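Chitin oligosaccahride binding protein NagB1 (Paenibacillus sp. FPU-7, PDB 7EHP) binds short chitin oligosaccharides such as N,N'-diacetylchitobiose, probably as the extracellular solute-binding component of a sugar uptake system. Local coordinates at residues A[18-21]-A[22-26]; A[60-63]-A[64-67]; A[183-186]-A[187-190]; A[356-359]-A[360-363]. All blocks are in the same frame, centred on the assembly; numbering follows the deposited sequence.

Contact 1: residues A[18-21]-A[22-26]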
loop_
_atom_site.group_PDB
_atom_site.type_symbol
_atom_site.label_atom_id
_atom_site.label_comp_id
_atom_site.label_asym_id
_atom_site.label_seq_id
_atom_site.Cartn_x
_atom_site.Cartn_y
_atom_site.Cartn_z
ATOM N N LEU A 18 9.353 -11.778 -7.585
ATOM C CA LEU A 18 9.477 -11.893 -9.037
ATOM C C LEU A 18 9.708 -13.342 -9.453
ATOM O O LEU A 18 9.123 -13.816 -10.437
ATOM C CB LEU A 18 10.605 -11.013 -9.562
ATOM C CG LEU A 18 10.848 -11.006 -11.081
ATOM C CD1 LEU A 18 9.559 -10.891 -11.909
ATOM C CD2 LEU A 18 11.838 -9.907 -11.447
ATOM N N LYS A 19 10.555 -14.055 -8.716
ATOM C CA LYS A 19 10.766 -15.470 -8.988
ATOM C C LYS A 19 9.450 -16.242 -8.960
ATOM O O LYS A 19 9.244 -17.151 -9.777
ATOM C CB LYS A 19 11.766 -16.044 -7.984
ATOM C CG LYS A 19 12.056 -17.524 -8.167
ATOM C CD LYS A 19 12.538 -17.835 -9.581
ATOM C CE LYS A 19 13.303 -19.161 -9.606
ATOM N NZ LYS A 19 12.350 -20.298 -9.466
ATOM N N MET A 20 8.529 -15.874 -8.057
ATOM C CA MET A 20 7.214 -16.516 -8.057
ATOM C C MET A 20 6.453 -16.180 -9.332
ATOM O O MET A 20 5.830 -17.057 -9.941
ATOM C CB MET A 20 6.405 -16.118 -6.818
ATOM C CG MET A 20 5.178 -16.994 -6.552
ATOM S SD MET A 20 4.228 -16.633 -5.036
ATOM C CE MET A 20 2.980 -15.506 -5.675
ATOM N N LEU A 21 6.518 -14.917 -9.772
ATOM C CA LEU A 21 5.897 -14.555 -11.047
ATOM C C LEU A 21 6.487 -15.362 -12.198
ATOM O O LEU A 21 5.760 -15.794 -13.097
ATOM C CB LEU A 21 6.067 -13.054 -11.309
ATOM C CG LEU A 21 5.040 -12.171 -10.596
ATOM C CD1 LEU A 21 5.471 -10.701 -10.575
ATOM C CD2 LEU A 21 3.653 -12.315 -11.220
ATOM N N GLU A 22 7.807 -15.575 -12.191
ATOM C CA GLU A 22 8.439 -16.365 -13.246
ATOM C C GLU A 22 7.997 -17.825 -13.194
ATOM O O GLU A 22 7.859 -18.473 -14.245
ATOM C CB GLU A 22 9.961 -16.266 -13.138
ATOM C CG GLU A 22 10.498 -14.865 -13.443
ATOM C CD GLU A 22 11.927 -14.658 -12.999
ATOM O OE1 GLU A 22 12.559 -15.641 -12.534
ATOM O OE2 GLU A 22 12.428 -13.509 -13.124
ATOM N N ASP A 23 7.819 -18.376 -11.987
ATOM C CA ASP A 23 7.277 -19.732 -11.876
ATOM C C ASP A 23 5.870 -19.790 -12.448
ATOM O O ASP A 23 5.534 -20.700 -13.221
ATOM C CB ASP A 23 7.274 -20.203 -10.418
ATOM C CG ASP A 23 8.668 -20.468 -9.886
ATOM O OD1 ASP A 23 9.629 -20.354 -10.669
ATOM O OD2 ASP A 23 8.807 -20.791 -8.682
ATOM N N ILE A 24 5.031 -18.814 -12.080
ATOM C CA ILE A 24 3.676 -18.753 -12.623
ATOM C C ILE A 24 3.721 -18.657 -14.150
ATOM O O ILE A 24 2.939 -19.313 -14.852
ATOM C CB ILE A 24 2.890 -17.586 -11.976
ATOM C CG1 ILE A 24 2.608 -17.882 -10.493
ATOM C CG2 ILE A 24 1.574 -17.349 -12.722
ATOM C CD1 ILE A 24 2.032 -16.696 -9.678
ATOM N N ALA A 25 4.679 -17.897 -14.691
ATOM C CA ALA A 25 4.745 -17.704 -16.136
ATOM C C ALA A 25 5.086 -19.011 -16.876
ATOM O O ALA A 25 4.351 -19.393 -17.792
ATOM C CB ALA A 25 5.737 -16.578 -16.454
ATOM N N GLN A 26 6.183 -19.734 -16.513
ATOM C CA GLN A 26 6.300 -21.116 -17.026
ATOM C C GLN A 26 5.066 -21.976 -16.853
ATOM O O GLN A 26 4.757 -22.730 -17.782
ATOM C CB GLN A 26 7.453 -21.964 -16.505
ATOM C CG GLN A 26 7.801 -22.023 -14.984
ATOM C CD GLN A 26 8.572 -23.330 -14.841
ATOM O OE1 GLN A 26 8.228 -24.292 -15.665
ATOM N NE2 GLN A 26 9.701 -23.424 -14.054
#
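E22 and L18, one turn apart on the same helix, meet where carboxylate oxygen OE2 of E22 lies 3.6 Å from CG of L18, with the two leucine methyls slightly farther off. The E22 chain runs extended beyond CG and crosses the L18 side chain obliquely, while its other oxygen, OE1, rests against the aliphatic part of K19, 3.7 Å from CD. The charge of E22 is met by R15, which forms a salt bridge with OE1. K19 sends its chain past E22 at about a right angle; bends at chi2 (56°) and chi4 (73°) carry the ammonium group on to D23, where NZ forms a salt bridge with OD1 of D23 at 3.0 Å, met on the syn lone pair of that oxygen. All this takes place on helix 15-31, the crossover helix of the beta-alpha-beta unit made with parallel strands 3-7 and 37-41. Since OD2 of D23 pairs with R315 of helix 310-320, the carboxylate is shared by two cations, and an asparagine here would probably leave both K19 and R315 without their balancing charge. On the buried side of the helix L21 packs on H7 of strand 3-7. Its carbonyl O accepts the A25 backbone N at 2.9 Å, one of four successive i to i+4 bonds between the two segments, the first of them E22 N to L18 O at 2.8 Å.

Contact 2: residues A[60-63]-A[64-67]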
loop_
_atom_site.group_PDB
_atom_site.type_symbol
_atom_site.label_atom_id
_atom_site.label_comp_id
_atom_site.label_asym_id
_atom_site.label_seq_id
_atom_site.Cartn_x
_atom_site.Cartn_y
_atom_site.Cartn_z
ATOM N N ASN A 60 -4.313 0.570 -25.201
ATOM C CA ASN A 60 -3.384 -0.550 -25.377
ATOM C C ASN A 60 -2.682 -0.920 -24.065
ATOM O O ASN A 60 -1.448 -0.938 -23.982
ATOM C CB ASN A 60 -2.378 -0.234 -26.486
ATOM C CG ASN A 60 -1.439 0.917 -26.132
ATOM O OD1 ASN A 60 -1.760 1.764 -25.297
ATOM N ND2 ASN A 60 -0.275 0.955 -26.780
ATOM N N PRO A 61 -3.438 -1.273 -23.027
ATOM C CA PRO A 61 -2.813 -1.737 -21.781
ATOM C C PRO A 61 -2.194 -3.109 -21.975
ATOM O O PRO A 61 -2.500 -3.798 -22.962
ATOM C CB PRO A 61 -3.997 -1.803 -20.808
ATOM C CG PRO A 61 -5.147 -2.146 -21.707
ATOM C CD PRO A 61 -4.909 -1.285 -22.911
ATOM N N PRO A 62 -1.343 -3.560 -21.051
ATOM C CA PRO A 62 -0.849 -4.937 -21.130
ATOM C C PRO A 62 -2.018 -5.901 -21.032
ATOM O O PRO A 62 -3.149 -5.510 -20.730
ATOM C CB PRO A 62 0.086 -5.045 -19.919
ATOM C CG PRO A 62 0.460 -3.606 -19.618
ATOM C CD PRO A 62 -0.837 -2.895 -19.839
ATOM N N LYS A 63 -1.750 -7.186 -21.292
ATOM C CA LYS A 63 -2.843 -8.157 -21.191
ATOM C C LYS A 63 -3.147 -8.486 -19.731
ATOM O O LYS A 63 -4.312 -8.649 -19.355
ATOM C CB LYS A 63 -2.505 -9.420 -21.992
ATOM C CG LYS A 63 -2.380 -9.188 -23.526
ATOM C CD LYS A 63 -3.524 -8.302 -24.051
ATOM C CE LYS A 63 -3.421 -7.962 -25.544
ATOM N NZ LYS A 63 -2.058 -7.523 -25.980
ATOM N N ILE A 64 -2.116 -8.552 -18.895
ATOM C CA ILE A 64 -2.247 -8.742 -17.456
ATOM C C ILE A 64 -1.408 -7.655 -16.794
ATOM O O ILE A 64 -0.276 -7.412 -17.222
ATOM C CB ILE A 64 -1.757 -10.145 -17.026
ATOM C CG1 ILE A 64 -2.487 -11.250 -17.801
ATOM C CG2 ILE A 64 -1.880 -10.334 -15.506
ATOM C CD1 ILE A 64 -1.693 -12.549 -17.889
ATOM N N PHE A 65 -1.949 -6.988 -15.763
ATOM C CA PHE A 65 -1.248 -5.812 -15.247
ATOM C C PHE A 65 -1.527 -5.570 -13.772
ATOM O O PHE A 65 -2.656 -5.726 -13.301
ATOM C CB PHE A 65 -1.610 -4.539 -16.023
ATOM C CG PHE A 65 -3.058 -4.453 -16.410
ATOM C CD1 PHE A 65 -4.001 -3.953 -15.516
ATOM C CD2 PHE A 65 -3.477 -4.862 -17.667
ATOM C CE1 PHE A 65 -5.341 -3.864 -15.874
ATOM C CE2 PHE A 65 -4.808 -4.782 -18.030
ATOM C CZ PHE A 65 -5.739 -4.287 -17.146
ATOM N N ASP A 66 -0.482 -5.165 -13.062
ATOM C CA ASP A 66 -0.631 -4.698 -11.690
ATOM C C ASP A 66 -1.647 -3.560 -11.652
ATOM O O ASP A 66 -1.469 -2.536 -12.321
ATOM C CB ASP A 66 0.732 -4.249 -11.169
ATOM C CG ASP A 66 0.718 -3.936 -9.698
ATOM O OD1 ASP A 66 -0.049 -3.043 -9.277
ATOM O OD2 ASP A 66 1.473 -4.600 -8.958
ATOM N N LEU A 67 -2.718 -3.740 -10.876
ATOM C CA LEU A 67 -3.850 -2.823 -10.885
ATOM C C LEU A 67 -4.285 -2.529 -9.456
ATOM O O LEU A 67 -4.214 -3.414 -8.606
ATOM C CB LEU A 67 -5.023 -3.432 -11.683
ATOM C CG LEU A 67 -6.362 -2.701 -11.643
ATOM C CD1 LEU A 67 -6.267 -1.450 -12.495
ATOM C CD2 LEU A 67 -7.508 -3.635 -12.101
#
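This is a local, buried packing contact at the entry to strand 64-68, where the two prolines of the loop that follows helix 44-58 fold against the first aromatic residue of the strand. F65 carries it. The ring presents its edge to the backbone of P62: carbonyl O of P62 lies 3.1 Å from CD2 of F65, near the ring plane, and carbonyl C of the same proline is also in that plane. Such an approach sets the carbonyl oxygen against the slightly positive ring hydrogens. The P62 and F65 side chains cross at about a right angle, CD of P62 3.9 Å from CD2 of F65, and CB of P61 reaches CE2 of F65 obliquely at 4.2 Å. F65 turns back to the loop because its CG stands between the backbone N and the carbonyl carbon, chi1 39°. A leucine in its place would probably lose the edge contact with the P62 carbonyl and open a gap beside both prolines. No hydrogen bond joins the two segments, so the turn into the strand is held by packing and by bonds to its neighbours: K63 N reaches OG of S4, and the backbone of I64 pairs with S4 and R6. Strand 64-68 runs parallel to strand 3-7 and antiparallel to strand 277-288, where F65 pairs with G287, while M56 of helix 44-58 touches both P61 and F65.

Contact 3: residues A[183-186]-A[187-190]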
loop_
_atom_site.group_PDB
_atom_site.type_symbol
_atom_site.label_atom_id
_atom_site.label_comp_id
_atom_site.label_asym_id
_atom_site.label_seq_id
_atom_site.Cartn_x
_atom_site.Cartn_y
_atom_site.Cartn_z
ATOM N N ASP A 183 -14.270 8.431 7.734
ATOM C CA ASP A 183 -15.301 9.002 6.876
ATOM C C ASP A 183 -14.902 10.368 6.288
ATOM O O ASP A 183 -15.624 10.899 5.426
ATOM C CB ASP A 183 -16.605 9.091 7.685
ATOM C CG ASP A 183 -17.852 9.068 6.808
ATOM O OD1 ASP A 183 -18.014 9.921 5.907
ATOM O OD2 ASP A 183 -18.649 8.116 6.981
ATOM N N SER A 184 -13.759 10.930 6.699
ATOM C CA SER A 184 -13.292 12.181 6.109
ATOM C C SER A 184 -12.986 12.027 4.623
ATOM O O SER A 184 -13.260 12.935 3.824
ATOM C CB SER A 184 -12.055 12.669 6.853
ATOM O OG SER A 184 -11.030 11.699 6.780
ATOM N N VAL A 185 -12.421 10.890 4.224
ATOM C CA VAL A 185 -11.923 10.771 2.855
ATOM C C VAL A 185 -13.091 10.606 1.877
ATOM O O VAL A 185 -13.167 11.372 0.901
ATOM C CB VAL A 185 -10.889 9.635 2.737
ATOM C CG1 VAL A 185 -10.224 9.675 1.361
ATOM C CG2 VAL A 185 -9.854 9.736 3.838
ATOM N N PRO A 186 -14.033 9.669 2.076
ATOM C CA PRO A 186 -15.236 9.696 1.221
ATOM C C PRO A 186 -15.955 11.038 1.272
ATOM O O PRO A 186 -16.504 11.497 0.262
ATOM C CB PRO A 186 -16.089 8.565 1.813
ATOM C CG PRO A 186 -15.102 7.638 2.400
ATOM C CD PRO A 186 -14.151 8.586 3.074
ATOM N N GLY A 187 -15.955 11.685 2.438
ATOM C CA GLY A 187 -16.539 13.014 2.543
ATOM C C GLY A 187 -15.901 14.015 1.597
ATOM O O GLY A 187 -16.600 14.834 0.990
ATOM N N PHE A 188 -14.569 13.954 1.449
ATOM C CA PHE A 188 -13.872 14.853 0.524
ATOM C C PHE A 188 -14.461 14.765 -0.880
ATOM O O PHE A 188 -14.714 15.786 -1.530
ATOM C CB PHE A 188 -12.373 14.524 0.456
ATOM C CG PHE A 188 -11.618 14.733 1.743
ATOM C CD1 PHE A 188 -12.047 15.643 2.693
ATOM C CD2 PHE A 188 -10.436 14.026 1.981
ATOM C CE1 PHE A 188 -11.333 15.833 3.874
ATOM C CE2 PHE A 188 -9.715 14.208 3.158
ATOM C CZ PHE A 188 -10.166 15.117 4.113
ATOM N N VAL A 189 -14.640 13.547 -1.394
ATOM C CA VAL A 189 -15.073 13.427 -2.781
ATOM C C VAL A 189 -16.573 13.661 -2.941
ATOM O O VAL A 189 -17.017 14.011 -4.040
ATOM C CB VAL A 189 -14.675 12.067 -3.384
ATOM C CG1 VAL A 189 -13.172 11.839 -3.263
ATOM C CG2 VAL A 189 -15.434 10.950 -2.721
ATOM N N ARG A 190 -17.374 13.507 -1.892
ATOM C CA ARG A 190 -18.794 13.788 -2.034
ATOM C C ARG A 190 -19.165 15.198 -1.600
ATOM O O ARG A 190 -20.319 15.599 -1.769
ATOM C CB ARG A 190 -19.641 12.742 -1.291
ATOM C CG ARG A 190 -19.528 12.646 0.216
ATOM C CD ARG A 190 -20.526 11.575 0.734
ATOM N NE ARG A 190 -20.037 10.186 0.693
ATOM C CZ ARG A 190 -20.152 9.349 -0.345
ATOM N NH1 ARG A 190 -19.672 8.113 -0.248
ATOM N NH2 ARG A 190 -20.694 9.743 -1.497
HETATM O O HOH W 1 -19.240 10.627 3.672
#
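F188 lays one face of its ring over the carbonyl oxygen of S184, which stands 3.1 Å above the ring plane, displaced toward the rim. Backbone N of V185 lies over that face as well, and CZ of F188 comes to 4.1 Å from CB of S184. With CG anti to the carbonyl carbon (chi1 -64°), the ring folds back along the helix over the preceding turn. The same oxygen of S184 also accepts the backbone N of F188 at 2.9 Å, so the carbonyl that closes the helical turn also packs against the ring face. P186, the residue with the most surface buried here, supplies a second such carbonyl. Its O receives the backbone N of R190 at 3.1 Å and lies over one face of the R190 guanidinium, while CG2 of V189 approaches the same oxygen at 3.2 Å. Proline has no amide hydrogen to give, but this early in the helix its nitrogen is not needed to bond a preceding turn. The bend of R190 at chi3 (84°) brings the chain back toward the first turn, where a water bridges the charges: it donates to OD1 of D183 at 2.6 Å and accepts from NE of R190 at 3.1 Å, in the guanidinium plane. Helix 184-190 packs against two longer helices: S184 and V185 touch W176 of helix 165-180, and V189 meets Q390 and N394 of helix 379-396. From the loops, W195 stacks with the F188 ring, and F353 and V357 touch V185.

Contact 4: residues A[356-359]-A[360-363]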
loop_
_atom_site.group_PDB
_atom_site.type_symbol
_atom_site.label_atom_id
_atom_site.label_comp_id
_atom_site.label_asym_id
_atom_site.label_seq_id
_atom_site.Cartn_x
_atom_site.Cartn_y
_atom_site.Cartn_z
ATOM N N ILE A 356 -9.843 6.113 -2.749
ATOM C CA ILE A 356 -11.063 6.906 -2.679
ATOM C C ILE A 356 -10.953 8.193 -3.500
ATOM O O ILE A 356 -11.864 8.524 -4.263
ATOM C CB ILE A 356 -11.443 7.209 -1.210
ATOM C CG1 ILE A 356 -11.760 5.912 -0.473
ATOM C CG2 ILE A 356 -12.665 8.141 -1.154
ATOM C CD1 ILE A 356 -11.699 6.017 1.010
ATOM N N VAL A 357 -9.840 8.938 -3.359
ATOM C CA VAL A 357 -9.714 10.231 -4.036
ATOM C C VAL A 357 -9.289 10.038 -5.490
ATOM O O VAL A 357 -8.720 9.016 -5.884
ATOM C CB VAL A 357 -8.736 11.180 -3.300
ATOM C CG1 VAL A 357 -9.093 11.275 -1.821
ATOM C CG2 VAL A 357 -7.285 10.730 -3.489
ATOM N N GLN A 358 -9.565 11.062 -6.298
ATOM C CA GLN A 358 -9.149 11.091 -7.694
ATOM C C GLN A 358 -7.624 11.242 -7.824
ATOM O O GLN A 358 -6.945 11.762 -6.932
ATOM C CB GLN A 358 -9.854 12.249 -8.411
ATOM C CG GLN A 358 -11.385 12.241 -8.259
ATOM C CD GLN A 358 -11.927 13.076 -7.097
ATOM O OE1 GLN A 358 -11.306 13.187 -6.041
ATOM N NE2 GLN A 358 -13.117 13.642 -7.288
ATOM N N ALA A 359 -7.095 10.801 -8.973
ATOM C CA ALA A 359 -5.649 10.829 -9.202
ATOM C C ALA A 359 -5.068 12.226 -9.012
ATOM O O ALA A 359 -4.001 12.383 -8.408
ATOM C CB ALA A 359 -5.318 10.322 -10.608
ATOM N N LYS A 360 -5.751 13.251 -9.524
ATOM C CA LYS A 360 -5.226 14.607 -9.427
ATOM C C LYS A 360 -5.103 15.053 -7.980
ATOM O O LYS A 360 -4.174 15.793 -7.638
ATOM C CB LYS A 360 -6.116 15.583 -10.187
ATOM C CG LYS A 360 -5.412 16.888 -10.565
ATOM C CD LYS A 360 -4.501 16.672 -11.766
ATOM C CE LYS A 360 -3.377 17.708 -11.846
ATOM N NZ LYS A 360 -2.446 17.384 -12.978
ATOM N N VAL A 361 -6.025 14.613 -7.124
ATOM C CA VAL A 361 -5.974 14.966 -5.709
ATOM C C VAL A 361 -4.793 14.277 -5.038
ATOM O O VAL A 361 -4.044 14.897 -4.280
ATOM C CB VAL A 361 -7.305 14.604 -5.025
ATOM C CG1 VAL A 361 -7.193 14.728 -3.513
ATOM C CG2 VAL A 361 -8.435 15.469 -5.568
ATOM N N ARG A 362 -4.635 12.974 -5.295
ATOM C CA ARG A 362 -3.484 12.221 -4.805
ATOM C C ARG A 362 -2.175 12.868 -5.244
ATOM O O ARG A 362 -1.251 13.021 -4.445
ATOM C CB ARG A 362 -3.556 10.777 -5.325
ATOM C CG ARG A 362 -2.588 9.807 -4.631
ATOM C CD ARG A 362 -1.895 8.892 -5.634
ATOM N NE ARG A 362 -0.823 9.564 -6.359
ATOM C CZ ARG A 362 -0.878 9.891 -7.646
ATOM N NH1 ARG A 362 -1.953 9.604 -8.369
ATOM N NH2 ARG A 362 0.155 10.486 -8.211
ATOM N N GLU A 363 -2.065 13.202 -6.536
ATOM C CA GLU A 363 -0.840 13.811 -7.044
ATOM C C GLU A 363 -0.552 15.135 -6.342
ATOM O O GLU A 363 0.596 15.430 -5.985
ATOM C CB GLU A 363 -0.956 14.023 -8.555
ATOM C CG GLU A 363 0.295 14.632 -9.156
ATOM C CD GLU A 363 0.162 14.962 -10.640
ATOM O OE1 GLU A 363 -0.563 15.916 -10.986
ATOM O OE2 GLU A 363 0.796 14.263 -11.456
#
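The guanidinium of R362 folds back over the first turn of helix 359-373, with the carbonyl oxygen of A359 set obliquely to its plane, 3.5 Å from NH1 of R362 at an angle too poor for a hydrogen bond. F49 makes a cation-pi contact with R362, and NE is in a salt bridge with E366. A second flat group, the amide of Q358, meets CG2 of V361 through OE1 at 3.7 Å; its polar atoms are satisfied by helix 379-396, OE1 by Q390 and NE2 by N394. Q358 occupies the N-cap position, and its backbone O accepts R362 N at 3.1 Å in a nearly straight bond (171°), with a weaker one from V361 N. V357, just before the cap, crosses V361 at about a right angle, CB of V357 to CG1 of V361 3.9 Å. Its CG2 also lies 3.9 Å from backbone N of R362. K360 and E363 form a salt bridge, NZ to OE1 3.1 Å, one turn along. With the R362 side chain about 6 Å from a bound NAG, the paired E366 and the F49 ring probably fix the orientation of its positive charge beside the sugar-binding region.

In the fold
Contacts 3 and 4 form one continuous patch, their centres 12 Å apart: CG1 of V185 packs on CG1 of V357 at 3.7 Å, and CG1 of V189 lies 3.6 Å from OE1 of Q358. Contacts 1 and 2 lie on the same side of the chain's centre, and residues of both touch strand 3-7; their centres are 17 Å apart. Contacts 1 and 3 lie on opposite sides of the chain's centre, 39 Å between centres. Measured from a bound NAG of the chitin oligosaccharide, the side chains of R362 in contact 4 and M20 in contact 1 are about 6 and 9 Å away, those of V185 in contact 3 and I64 in contact 2 about 11 and 12 Å.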